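Local coordinates for flagellar motor switch protein FliG (Helicobacter pylori 26695, PDB 5WUJ) that forms part of a flagellar switch complex, proposed to lie at the basal body's base, that contacts direction-determining motor components, and is required for flagellum synthesis and motility, at residues B[14-19]-B[63-68]. Residues are numbered along the deposited sequence; the frame is centred on the assembly and turned at random.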
# COMPACT_ATOMS: atom_id res chain seq x y z
N GLU B 14 8.62 6.81 4.98
CA GLU B 14 7.73 6.38 6.07
C GLU B 14 6.58 5.53 5.57
O GLU B 14 6.22 4.53 6.20
CB GLU B 14 7.19 7.60 6.81
CG GLU B 14 8.32 8.52 7.27
CD GLU B 14 7.84 9.62 8.16
OE1 GLU B 14 7.28 10.61 7.64
OE2 GLU B 14 8.04 9.49 9.38
N LYS B 15 5.98 5.92 4.44
CA LYS B 15 4.93 5.11 3.84
C LYS B 15 5.45 3.73 3.47
O LYS B 15 4.74 2.73 3.64
CB LYS B 15 4.37 5.81 2.60
CG LYS B 15 3.76 7.19 2.87
CD LYS B 15 2.84 7.57 1.74
CE LYS B 15 2.30 8.96 1.86
NZ LYS B 15 2.49 9.66 0.57
N ILE B 16 6.68 3.66 2.97
CA ILE B 16 7.22 2.37 2.56
C ILE B 16 7.45 1.47 3.77
O ILE B 16 7.13 0.28 3.73
CB ILE B 16 8.51 2.57 1.74
CG1 ILE B 16 8.18 3.07 0.33
CG2 ILE B 16 9.34 1.29 1.70
CD1 ILE B 16 9.38 3.76 -0.37
N ALA B 17 7.97 2.02 4.87
CA ALA B 17 8.12 1.22 6.08
C ALA B 17 6.77 0.78 6.62
O ALA B 17 6.62 -0.37 7.08
CB ALA B 17 8.89 2.01 7.14
N ILE B 18 5.77 1.66 6.57
CA ILE B 18 4.43 1.26 7.00
C ILE B 18 3.90 0.14 6.11
O ILE B 18 3.30 -0.83 6.60
CB ILE B 18 3.49 2.48 7.04
CG1 ILE B 18 3.72 3.27 8.33
CG2 ILE B 18 2.03 2.05 6.98
CD1 ILE B 18 3.40 4.75 8.21
N LEU B 19 4.11 0.23 4.80
CA LEU B 19 3.76 -0.89 3.94
C LEU B 19 4.50 -2.16 4.37
O LEU B 19 3.89 -3.23 4.51
CB LEU B 19 4.04 -0.56 2.47
CG LEU B 19 3.73 -1.60 1.38
CD1 LEU B 19 3.60 -0.88 0.07
CD2 LEU B 19 4.82 -2.66 1.25
N GLU B 63 -3.75 1.36 0.24
CA GLU B 63 -4.58 1.79 -0.88
C GLU B 63 -3.78 2.66 -1.84
O GLU B 63 -3.97 2.58 -3.07
CB GLU B 63 -5.80 2.55 -0.38
CG GLU B 63 -6.89 1.68 0.21
CD GLU B 63 -8.22 2.41 0.26
OE1 GLU B 63 -8.23 3.64 0.02
OE2 GLU B 63 -9.25 1.75 0.54
N GLU B 64 -2.90 3.50 -1.30
CA GLU B 64 -2.06 4.33 -2.15
C GLU B 64 -1.14 3.46 -3.00
O GLU B 64 -1.01 3.67 -4.22
CB GLU B 64 -1.26 5.30 -1.28
CG GLU B 64 -0.42 6.31 -2.02
CD GLU B 64 0.21 7.33 -1.08
OE1 GLU B 64 1.29 7.85 -1.41
OE2 GLU B 64 -0.38 7.60 -0.00
N PHE B 65 -0.52 2.45 -2.39
CA PHE B 65 0.38 1.57 -3.15
C PHE B 65 -0.39 0.64 -4.07
O PHE B 65 0.11 0.32 -5.16
CB PHE B 65 1.25 0.78 -2.20
CG PHE B 65 2.47 1.54 -1.78
CD1 PHE B 65 3.58 1.57 -2.60
CD2 PHE B 65 2.49 2.24 -0.59
CE1 PHE B 65 4.71 2.29 -2.22
CE2 PHE B 65 3.62 2.96 -0.21
CZ PHE B 65 4.72 2.99 -1.03
N PHE B 66 -1.60 0.21 -3.67
CA PHE B 66 -2.46 -0.56 -4.57
C PHE B 66 -2.69 0.20 -5.88
O PHE B 66 -2.58 -0.37 -6.97
CB PHE B 66 -3.79 -0.86 -3.88
CG PHE B 66 -4.62 -1.89 -4.58
CD1 PHE B 66 -4.15 -3.19 -4.74
CD2 PHE B 66 -5.85 -1.56 -5.11
CE1 PHE B 66 -4.92 -4.15 -5.39
CE2 PHE B 66 -6.63 -2.50 -5.77
CZ PHE B 66 -6.17 -3.80 -5.91
N ALA B 67 -2.97 1.51 -5.79
CA ALA B 67 -3.21 2.27 -7.01
C ALA B 67 -1.93 2.38 -7.84
O ALA B 67 -1.99 2.31 -9.08
CB ALA B 67 -3.75 3.65 -6.66
N ILE B 68 -0.78 2.51 -7.20
CA ILE B 68 0.50 2.56 -7.92
C ILE B 68 0.74 1.26 -8.68
O ILE B 68 1.13 1.26 -9.86
CB ILE B 68 1.65 2.86 -6.94
CG1 ILE B 68 1.56 4.30 -6.44
CG2 ILE B 68 2.99 2.57 -7.58
CD1 ILE B 68 2.47 4.59 -5.27
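Lys15 NZ donates to Glu64 OE1 at 2.9 Å, a salt bridge that uses the syn lone pair of the oxygen, on the side of OE2. The two side chains meet at about a right angle: Glu64 runs out extended beyond CG, while Lys15 is straight as far as CE and bends at chi4 (131°), which turns NZ to the carboxylate. Lys15 CD and CE also lie against the carboxylate, Lys15 CE 3.5 Å from Glu64 OE2. One residue on from Glu64, Phe65 turns its ring toward the buried side of the contact. Leu19 CD1 sits over one face of the Phe65 ring, 3.5 Å from the ring centroid and shifted toward the rim, a CH-pi contact; its closest approach is 3.2 Å, to Phe65 CG. At the far end of the ring, Phe65 CZ meets Ile16 CG1 at 3.7 Å. Phe65 CE2, on the flank, makes looser contacts, 4.1 Å from Lys15 CB and 4.0 Å from Lys15 O. Ile43 of helix 37-50 packs on Ile16, and a chain of another protein also packs on Ile16 and Leu19. The axes of segments 14-19 and 63-68 cross at -97°, with a closest approach of 11.2 Å, and one phenylalanine spans much of that gap: a near-perpendicular helix-helix crossing, joining helices 12-23 and 55-71 in the all-helical N-terminal domain of FliG.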